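Local structure of CELL WALL surface anchor family protein (Streptococcus pneumoniae, 2WW8) at residues Asn235-Ile240 and Ala245-Arg250; Thr255-Asp260 and Lys574-Leu579; Ile52-Glu57 and Ala65-Lys70. The protein serves as an adhesin of the pneumococcal pilus, probably attaching the bacterium to host cells through an integrin-like, metal-binding domain. One frame throughout, in Å; residues are numbered along the deposited sequence.

Contact 1. Residues Asn235-Ile240 and Ala245-Arg250; sequences NSMSNI and ARRAER. With MG (magnesium ion), chain B.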
loop_
_atom_site.group_PDB
_atom_site.type_symbol
_atom_site.label_atom_id
_atom_site.label_comp_id
_atom_site.label_asym_id
_atom_site.label_seq_id
_atom_site.Cartn_x
_atom_site.Cartn_y
_atom_site.Cartn_z
ATOM N N ASN A 235 1.713 -0.677 43.874
ATOM C CA ASN A 235 2.941 -1.475 43.724
ATOM C C ASN A 235 2.663 -2.930 43.287
ATOM O O ASN A 235 3.411 -3.482 42.493
ATOM C CB ASN A 235 3.665 -1.499 45.082
ATOM C CG ASN A 235 4.145 -0.119 45.508
ATOM O OD1 ASN A 235 4.365 0.749 44.672
ATOM N ND2 ASN A 235 4.280 0.088 46.805
ATOM N N SER A 236 1.601 -3.547 43.828
ATOM C CA SER A 236 1.186 -4.899 43.473
ATOM C C SER A 236 0.955 -5.056 41.967
ATOM O O SER A 236 0.906 -6.179 41.475
ATOM C CB SER A 236 -0.139 -5.226 44.158
ATOM O OG SER A 236 -1.174 -4.325 43.784
ATOM N N MET A 237 0.734 -3.950 41.238
ATOM C CA MET A 237 0.585 -4.091 39.769
ATOM C C MET A 237 1.903 -4.336 39.041
ATOM O O MET A 237 1.892 -4.634 37.871
ATOM C CB MET A 237 -0.112 -2.856 39.137
ATOM C CG MET A 237 -1.513 -2.571 39.692
ATOM S SD MET A 237 -2.667 -3.739 38.944
ATOM C CE MET A 237 -2.816 -3.123 37.263
ATOM N N SER A 238 3.045 -4.122 39.689
ATOM C CA SER A 238 4.352 -4.412 39.112
ATOM C C SER A 238 4.405 -5.706 38.305
ATOM O O SER A 238 3.958 -6.764 38.778
ATOM C CB SER A 238 5.349 -4.520 40.287
ATOM O OG SER A 238 6.509 -5.175 39.838
ATOM N N ASN A 239 4.982 -5.661 37.106
ATOM C CA ASN A 239 4.773 -6.708 36.110
ATOM C C ASN A 239 5.353 -8.062 36.590
ATOM O O ASN A 239 4.817 -9.154 36.274
ATOM C CB ASN A 239 5.438 -6.257 34.804
ATOM C CG ASN A 239 4.553 -5.281 34.030
ATOM O OD1 ASN A 239 3.338 -5.410 34.062
ATOM N ND2 ASN A 239 5.135 -4.293 33.389
ATOM N N ILE A 240 6.472 -7.972 37.330
ATOM C CA ILE A 240 7.191 -9.188 37.719
ATOM C C ILE A 240 6.478 -9.723 38.965
ATOM O O ILE A 240 6.628 -10.898 39.271
ATOM C CB ILE A 240 8.709 -8.980 37.971
ATOM C CG1 ILE A 240 8.966 -7.991 39.118
ATOM C CG2 ILE A 240 9.440 -8.604 36.663
ATOM C CD1 ILE A 240 10.470 -8.083 39.580
ATOM N N ALA A 245 2.809 -12.033 36.688
ATOM C CA ALA A 245 1.512 -11.875 36.032
ATOM C C ALA A 245 1.405 -10.685 35.057
ATOM O O ALA A 245 0.421 -10.648 34.338
ATOM C CB ALA A 245 0.385 -11.760 37.055
ATOM N N ARG A 246 2.367 -9.762 35.023
ATOM C CA ARG A 246 2.373 -8.678 34.044
ATOM C C ARG A 246 1.121 -7.786 34.238
ATOM O O ARG A 246 0.486 -7.354 33.265
ATOM C CB ARG A 246 2.487 -9.221 32.586
ATOM C CG ARG A 246 3.408 -10.411 32.271
ATOM C CD ARG A 246 4.849 -10.177 32.677
ATOM N NE ARG A 246 5.312 -8.973 32.002
ATOM C CZ ARG A 246 6.477 -8.379 32.223
ATOM N NH1 ARG A 246 7.331 -8.861 33.123
ATOM N NH2 ARG A 246 6.784 -7.291 31.537
ATOM N N ARG A 247 0.718 -7.544 35.485
ATOM C CA ARG A 247 -0.509 -6.806 35.720
ATOM C C ARG A 247 -0.539 -5.424 35.054
ATOM O O ARG A 247 -1.506 -5.111 34.318
ATOM C CB ARG A 247 -0.843 -6.658 37.200
ATOM C CG ARG A 247 -1.240 -8.010 37.848
ATOM C CD ARG A 247 -1.702 -7.785 39.287
ATOM N NE ARG A 247 -2.039 -9.053 39.916
ATOM C CZ ARG A 247 -2.342 -9.157 41.200
ATOM N NH1 ARG A 247 -2.306 -8.088 41.994
ATOM N NH2 ARG A 247 -2.625 -10.356 41.676
ATOM N N ALA A 248 0.501 -4.621 35.295
ATOM C CA ALA A 248 0.518 -3.246 34.802
ATOM C C ALA A 248 0.483 -3.227 33.274
ATOM O O ALA A 248 -0.306 -2.475 32.649
ATOM C CB ALA A 248 1.672 -2.477 35.385
ATOM N N GLU A 249 1.324 -4.046 32.666
ATOM C CA GLU A 249 1.398 -3.961 31.229
ATOM C C GLU A 249 0.104 -4.423 30.574
ATOM O O GLU A 249 -0.340 -3.854 29.568
ATOM C CB GLU A 249 2.661 -4.580 30.618
ATOM C CG GLU A 249 2.633 -6.015 30.379
ATOM C CD GLU A 249 3.938 -6.625 29.898
ATOM O OE1 GLU A 249 4.997 -5.971 29.797
ATOM O OE2 GLU A 249 3.888 -7.835 29.650
ATOM N N ARG A 250 -0.505 -5.472 31.099
ATOM C CA ARG A 250 -1.712 -5.958 30.494
ATOM C C ARG A 250 -2.903 -5.035 30.744
ATOM O O ARG A 250 -3.758 -4.914 29.875
ATOM C CB ARG A 250 -1.996 -7.432 30.838
ATOM C CG ARG A 250 -0.915 -8.375 30.276
ATOM C CD ARG A 250 -1.114 -9.790 30.739
ATOM N NE ARG A 250 -0.080 -10.607 30.143
ATOM C CZ ARG A 250 0.229 -11.868 30.472
ATOM N NH1 ARG A 250 -0.437 -12.559 31.399
ATOM N NH2 ARG A 250 1.202 -12.477 29.810
HETATM MG MG MG B . -2.830 -3.067 44.446
HETATM O O HOH W 1 2.046 -8.482 38.130
HETATM O O HOH W 2 -1.844 -2.692 46.182
HETATM O O HOH W 3 -4.554 -1.940 44.770
HETATM O O HOH W 4 -3.397 -4.877 45.338
#

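Contact 2. Residues Thr255-Asp260 and Lys574-Leu579; sequences TRSLID and KILEQL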
loop_
_atom_site.group_PDB
_atom_site.type_symbol
_atom_site.label_atom_id
_atom_site.label_comp_id
_atom_site.label_asym_id
_atom_site.label_seq_id
_atom_site.Cartn_x
_atom_site.Cartn_y
_atom_site.Cartn_z
ATOM N N THR A 255 -6.398 -0.959 28.584
ATOM C CA THR A 255 -6.911 0.410 28.657
ATOM C C THR A 255 -6.788 1.132 27.301
ATOM O O THR A 255 -7.799 1.695 26.826
ATOM C CB THR A 255 -6.231 1.190 29.797
ATOM O OG1 THR A 255 -6.486 0.510 31.024
ATOM C CG2 THR A 255 -6.663 2.672 29.935
ATOM N N ARG A 256 -5.584 1.077 26.712
ATOM C CA ARG A 256 -5.340 1.668 25.400
ATOM C C ARG A 256 -6.328 1.130 24.361
ATOM O O ARG A 256 -6.777 1.955 23.559
ATOM C CB ARG A 256 -3.907 1.499 24.888
ATOM C CG ARG A 256 -2.901 2.285 25.777
ATOM C CD ARG A 256 -1.469 1.925 25.343
ATOM N NE ARG A 256 -0.631 2.818 26.131
ATOM C CZ ARG A 256 0.665 2.669 26.366
ATOM N NH1 ARG A 256 1.305 1.626 25.828
ATOM N NH2 ARG A 256 1.283 3.592 27.116
ATOM N N SER A 257 -6.609 -0.181 24.366
ATOM C CA SER A 257 -7.521 -0.750 23.357
ATOM C C SER A 257 -8.957 -0.311 23.601
ATOM O O SER A 257 -9.656 -0.014 22.649
ATOM C CB SER A 257 -7.469 -2.267 23.202
ATOM O OG SER A 257 -8.484 -2.627 22.279
ATOM N N LEU A 258 -9.367 -0.241 24.859
ATOM C CA LEU A 258 -10.679 0.274 25.222
ATOM C C LEU A 258 -10.849 1.759 24.795
ATOM O O LEU A 258 -11.874 2.150 24.248
ATOM C CB LEU A 258 -10.933 0.114 26.737
ATOM C CG LEU A 258 -12.263 0.696 27.253
ATOM C CD1 LEU A 258 -13.452 -0.024 26.615
ATOM C CD2 LEU A 258 -12.364 0.697 28.776
ATOM N N ILE A 259 -9.831 2.582 25.024
ATOM C CA ILE A 259 -9.826 3.950 24.533
ATOM C C ILE A 259 -10.063 3.931 23.009
ATOM O O ILE A 259 -10.925 4.682 22.528
ATOM C CB ILE A 259 -8.506 4.649 24.889
ATOM C CG1 ILE A 259 -8.477 4.832 26.415
ATOM C CG2 ILE A 259 -8.391 5.969 24.155
ATOM C CD1 ILE A 259 -7.098 5.256 26.922
ATOM N N ASP A 260 -9.325 3.107 22.259
ATOM C CA ASP A 260 -9.540 3.029 20.796
ATOM C C ASP A 260 -10.991 2.688 20.464
ATOM O O ASP A 260 -11.508 3.225 19.495
ATOM C CB ASP A 260 -8.689 1.991 20.040
ATOM C CG ASP A 260 -7.197 2.307 20.020
ATOM O OD1 ASP A 260 -6.824 3.491 20.119
ATOM O OD2 ASP A 260 -6.351 1.372 19.929
ATOM N N LYS A 574 -7.055 -11.713 30.141
ATOM C CA LYS A 574 -8.504 -11.551 29.874
ATOM C C LYS A 574 -9.101 -10.243 30.410
ATOM O O LYS A 574 -10.318 -10.077 30.445
ATOM C CB LYS A 574 -9.357 -12.668 30.489
ATOM C CG LYS A 574 -8.951 -14.123 30.245
ATOM C CD LYS A 574 -9.017 -14.472 28.827
ATOM C CE LYS A 574 -8.809 -15.979 28.611
ATOM N NZ LYS A 574 -9.749 -16.353 27.532
ATOM N N ILE A 575 -8.257 -9.341 30.897
ATOM C CA ILE A 575 -8.727 -8.015 31.239
ATOM C C ILE A 575 -9.423 -7.292 30.074
ATOM O O ILE A 575 -10.550 -6.823 30.205
ATOM C CB ILE A 575 -7.580 -7.175 31.802
ATOM C CG1 ILE A 575 -6.981 -7.855 33.049
ATOM C CG2 ILE A 575 -8.045 -5.690 32.072
ATOM C CD1 ILE A 575 -5.576 -7.320 33.318
ATOM N N LEU A 576 -8.823 -7.249 28.891
ATOM C CA LEU A 576 -9.488 -6.607 27.766
ATOM C C LEU A 576 -10.846 -7.266 27.457
ATOM O O LEU A 576 -11.871 -6.572 27.271
ATOM C CB LEU A 576 -8.581 -6.564 26.525
ATOM C CG LEU A 576 -9.215 -5.855 25.320
ATOM C CD1 LEU A 576 -9.782 -4.420 25.717
ATOM C CD2 LEU A 576 -8.261 -5.851 24.122
ATOM N N GLU A 577 -10.859 -8.597 27.453
ATOM C CA GLU A 577 -12.081 -9.298 27.143
ATOM C C GLU A 577 -13.173 -8.822 28.101
ATOM O O GLU A 577 -14.316 -8.633 27.696
ATOM C CB GLU A 577 -11.844 -10.801 27.257
ATOM C CG GLU A 577 -13.092 -11.686 27.238
ATOM C CD GLU A 577 -12.620 -13.114 27.602
ATOM O OE1 GLU A 577 -12.106 -13.811 26.692
ATOM O OE2 GLU A 577 -12.665 -13.505 28.805
ATOM N N GLN A 578 -12.830 -8.622 29.370
ATOM C CA GLN A 578 -13.885 -8.236 30.321
ATOM C C GLN A 578 -14.356 -6.785 30.197
ATOM O O GLN A 578 -15.564 -6.510 30.273
ATOM C CB GLN A 578 -13.458 -8.615 31.726
ATOM C CG GLN A 578 -14.524 -8.464 32.749
ATOM C CD GLN A 578 -15.815 -9.215 32.424
ATOM O OE1 GLN A 578 -16.887 -8.593 32.469
ATOM N NE2 GLN A 578 -15.733 -10.480 32.035
ATOM N N LEU A 579 -13.404 -5.877 29.963
ATOM C CA LEU A 579 -13.717 -4.489 29.653
ATOM C C LEU A 579 -14.569 -4.463 28.391
ATOM O O LEU A 579 -15.570 -3.727 28.324
ATOM C CB LEU A 579 -12.457 -3.662 29.403
ATOM C CG LEU A 579 -11.575 -3.415 30.620
ATOM C CD1 LEU A 579 -10.221 -2.845 30.197
ATOM C CD2 LEU A 579 -12.218 -2.448 31.636
#

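Contact 3. Residues Ile52-Glu57 and Ala65-Lys70; sequences IKETGE and AVFELK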
loop_
_atom_site.group_PDB
_atom_site.type_symbol
_atom_site.label_atom_id
_atom_site.label_comp_id
_atom_site.label_asym_id
_atom_site.label_seq_id
_atom_site.Cartn_x
_atom_site.Cartn_y
_atom_site.Cartn_z
ATOM N N ILE A 52 10.083 0.598 -46.439
ATOM C CA ILE A 52 10.753 -0.246 -47.445
ATOM C C ILE A 52 12.249 0.028 -47.535
ATOM O O ILE A 52 12.673 1.170 -47.703
ATOM C CB ILE A 52 10.183 -0.146 -48.873
ATOM C CG1 ILE A 52 8.657 -0.277 -48.912
ATOM C CG2 ILE A 52 10.749 -1.278 -49.713
ATOM C CD1 ILE A 52 7.908 1.055 -48.954
ATOM N N LYS A 53 13.024 -1.041 -47.392
ATOM C CA LYS A 53 14.470 -1.031 -47.574
ATOM C C LYS A 53 14.787 -1.738 -48.892
ATOM O O LYS A 53 14.097 -2.712 -49.239
ATOM C CB LYS A 53 15.199 -1.792 -46.462
ATOM C CG LYS A 53 15.295 -1.064 -45.138
ATOM C CD LYS A 53 16.211 -1.806 -44.183
ATOM C CE LYS A 53 16.506 -0.911 -42.999
ATOM N NZ LYS A 53 17.767 -1.359 -42.346
ATOM N N GLU A 54 15.821 -1.239 -49.584
ATOM C CA GLU A 54 16.392 -1.891 -50.777
ATOM C C GLU A 54 17.875 -2.237 -50.614
ATOM O O GLU A 54 18.689 -1.379 -50.248
ATOM C CB GLU A 54 16.158 -1.046 -52.025
ATOM C CG GLU A 54 14.689 -0.698 -52.267
ATOM C CD GLU A 54 14.343 -0.590 -53.743
ATOM O OE1 GLU A 54 15.289 -0.390 -54.546
ATOM O OE2 GLU A 54 13.141 -0.700 -54.088
ATOM N N THR A 55 18.208 -3.505 -50.854
ATOM C CA THR A 55 19.616 -3.922 -50.904
ATOM C C THR A 55 20.091 -4.365 -52.309
ATOM O O THR A 55 19.282 -4.659 -53.198
ATOM C CB THR A 55 19.949 -5.028 -49.868
ATOM O OG1 THR A 55 19.226 -6.227 -50.196
ATOM C CG2 THR A 55 19.667 -4.544 -48.436
ATOM N N GLY A 56 21.406 -4.421 -52.501
ATOM C CA GLY A 56 22.000 -4.827 -53.773
ATOM C C GLY A 56 23.294 -5.578 -53.526
ATOM O O GLY A 56 23.279 -6.584 -52.815
ATOM N N GLU A 57 24.384 -5.070 -54.112
ATOM C CA GLU A 57 25.758 -5.604 -54.044
ATOM C C GLU A 57 26.091 -6.508 -52.852
ATOM O O GLU A 57 26.583 -6.019 -51.825
ATOM C CB GLU A 57 26.782 -4.458 -54.118
ATOM C CG GLU A 57 28.068 -4.766 -54.912
ATOM C CD GLU A 57 27.828 -5.101 -56.391
ATOM O OE1 GLU A 57 26.652 -5.234 -56.807
ATOM O OE2 GLU A 57 28.811 -5.241 -57.157
ATOM N N ALA A 65 15.717 5.269 -54.229
ATOM C CA ALA A 65 14.507 4.610 -54.748
ATOM C C ALA A 65 13.216 5.410 -54.488
ATOM O O ALA A 65 13.160 6.219 -53.551
ATOM C CB ALA A 65 14.390 3.184 -54.197
ATOM N N VAL A 66 12.187 5.193 -55.310
ATOM C CA VAL A 66 10.991 6.037 -55.275
ATOM C C VAL A 66 9.707 5.198 -55.284
ATOM O O VAL A 66 9.463 4.441 -56.231
ATOM C CB VAL A 66 11.025 7.181 -56.355
ATOM C CG1 VAL A 66 9.628 7.674 -56.758
ATOM C CG2 VAL A 66 11.881 8.368 -55.877
ATOM N N PHE A 67 8.906 5.342 -54.225
ATOM C CA PHE A 67 7.704 4.530 -54.043
ATOM C C PHE A 67 6.398 5.291 -54.064
ATOM O O PHE A 67 6.352 6.464 -53.715
ATOM C CB PHE A 67 7.779 3.698 -52.747
ATOM C CG PHE A 67 8.861 2.655 -52.771
ATOM C CD1 PHE A 67 8.607 1.382 -53.270
ATOM C CD2 PHE A 67 10.145 2.965 -52.326
ATOM C CE1 PHE A 67 9.614 0.431 -53.303
ATOM C CE2 PHE A 67 11.169 2.021 -52.352
ATOM C CZ PHE A 67 10.897 0.754 -52.850
ATOM N N GLU A 68 5.341 4.581 -54.443
ATOM C CA GLU A 68 3.995 5.141 -54.468
ATOM C C GLU A 68 2.945 4.328 -53.733
ATOM O O GLU A 68 2.799 3.125 -53.951
ATOM C CB GLU A 68 3.546 5.435 -55.902
ATOM C CG GLU A 68 4.474 6.499 -56.485
ATOM C CD GLU A 68 3.950 7.207 -57.722
ATOM O OE1 GLU A 68 2.944 6.749 -58.319
ATOM O OE2 GLU A 68 4.577 8.235 -58.073
ATOM N N LEU A 69 2.216 5.020 -52.865
ATOM C CA LEU A 69 1.120 4.405 -52.129
ATOM C C LEU A 69 -0.210 5.036 -52.537
ATOM O O LEU A 69 -0.439 6.243 -52.352
ATOM C CB LEU A 69 1.343 4.522 -50.615
ATOM C CG LEU A 69 0.361 3.763 -49.718
ATOM C CD1 LEU A 69 0.497 2.242 -49.860
ATOM C CD2 LEU A 69 0.510 4.246 -48.266
ATOM N N LYS A 70 -1.079 4.211 -53.110
ATOM C CA LYS A 70 -2.338 4.757 -53.592
ATOM C C LYS A 70 -3.529 4.004 -53.014
ATOM O O LYS A 70 -3.593 2.765 -53.015
ATOM C CB LYS A 70 -2.391 4.973 -55.125
ATOM C CG LYS A 70 -2.772 3.773 -55.989
ATOM C CD LYS A 70 -3.597 4.184 -57.213
ATOM C CE LYS A 70 -3.770 3.007 -58.175
ATOM N NZ LYS A 70 -2.810 3.092 -59.322
#

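Contact 1. Residues Asn235-Ile240 and Ala245-Arg250
Asn239 lies across the side chain of Arg246, its CB over the centre of one guanidinium face at 3.5 Å from CZ, with the amide and guanidinium planes 22° apart in a stack. From there its OD1 reaches the start of helix 247-263 and accepts the N-H of Glu249 at 2.8 Å, on a lone pair in the amide plane. Asparagine suits the place because one short, flat group can both stack and accept. Its backbone O is used as well, taking Arg246 N at 2.8 Å, while ND2 goes to Thr340 O. The other early N-H groups of the helix are also occupied: Ala248 N meets Met237 O at 2.9 Å, and a water accepts from Arg247 N and donates to Ser238 O. Bends at chi2 and chi3 fold the side chain of Arg246, the N-cap residue, over the first turn, where NE and NH2 each hold one carboxylate oxygen of Glu249; NH2 to OE1 is 2.8 Å. Both oxygens lie in the guanidinium plane, but the nitrogens approach from above the carboxylate plane. That grip fixes the rotation of the plate on which Asn239 rests.

Deeper in, the thioether of Met237 crosses Arg247 at about a right angle, Met237 SD 3.9 Å from Arg247 CB. Arg247 stays extended beyond the sulfur and gives NH1 to Asp387 in a salt bridge. The packing thins toward Ile240, an exposed residue whose CG2 comes no closer to Arg246 than 4.1 Å, at NH1.

At the other end of the loop, Ser236 OG binds the magnesium ion at 2.2 Å, beside Ser234, Asp387 and three waters. This serine-rich loop after strand 225-232 is characteristic of the metal-ion-dependent adhesion site (MIDAS) of von Willebrand factor A domains and their integrin relatives.

Contact 2. Residues Thr255-Asp260 and Lys574-Leu579
Leu576 reaches across to Ser257 with its two methyl groups, bridging a pair of helices whose axes approach to 9.8 Å at a crossing angle of -31°. Its CB leaves the backbone beside the facing helix rather than straight at it, and neither CB nor CG comes within 4.2 Å of residues 255-260. With CG anti to the backbone N (chi1 -178°), the branch is carried out over the gap, and the contact is made at the tip. There CD1 lies 4.0 Å from Ser257 CB and 4.3 Å from Leu258 N. The second methyl, CD2, sits 3.8 Å from Ser257 CB. These serine contacts are those of one of the two conformers modelled for Ser257. A small residue suits this position, because its short side chain lets the leucine fork come close to the helix backbone.

The two helices, 247-263 and 575-583, run roughly parallel on the central parallel sheet of a von Willebrand A-type alpha/beta domain, and the side of their interface turned to that sheet is largely apolar. Leu258 and Leu579 point toward each other and meet methyl to methyl, CD2 to CD2 at 4.3 Å. Both leucines also rest on Phe383 of strand 379-386, and Leu579 on Val537 of the neighbouring strand 533-539. Branched aliphatic side chains fit here because they can fill the angle between two helices and a sheet without any polar group to satisfy.

Charged residues keep to other faces of the helices. Asp260 forms a salt bridge with Lys335 of helix 328-337, and Lys574, at the N-cap of helix 575-583, pairs with Glu577 in the first turn, Lys574 NZ to Glu577 OE1 3.6 Å.

Contact 3. Residues Ile52-Glu57 and Ala65-Lys70
Strand 52-55 and the segment 65-70 run in opposite directions without backbone hydrogen bonds between them, their nearest CA atoms 8.7 Å apart at Ile52 and Phe67 and 7.8 Å apart at Glu54 and Ala65. They belong to the two facing sheets of a beta-sandwich, the prealbumin-like domain, and meet through alternate side chains turned into its interior.

Phe67 fills the space between the sheets. Its CG is anti to the carbonyl carbon (chi1 -66°), which sends the ring across to the opposite sheet. Ile52 covers one face near the rim: Ile52 CB stands 4.1 Å above the plane of the Phe67 ring, and Ile52 CG2 touches Phe67 CZ at 3.7 Å. A beta-branched residue suits an extended strand and offers a broad apolar surface to the ring. Phe91 of strand 88-94 also packs on Phe67.

Glu54 comes from the opposite direction, its carboxylate plane 80° from that of the ring. OE2 meets the ring at its edge, near the ring plane, although the modelled approach to Phe67 CZ is so short that its exact value is doubtful. The carboxylate of Glu103 also comes close to OE2, a pair of like charges. Ala65 is small enough to let the other oxygen lie alongside, with Glu54 OE1 3.7 Å from Ala65 CB.

From the N terminus the chain first makes contact 3, which closes a seven-residue connection and ties together the two sheets of the prealbumin-like sandwich. Far along the molecule, with centres about 90 Å away, contact 1 closes around the four-residue helix 241-244 and ties the metal-binding loop to the start of helix 247-263. That same helix then opens contact 2, whose partner returns only after 313 residues carrying most of the central parallel sheet, including strands 379-386 and 533-539. The three loops follow in series, neither nesting nor crossing. Helix 247-263 links contacts 1 and 2, whose centres are about 16 Å apart.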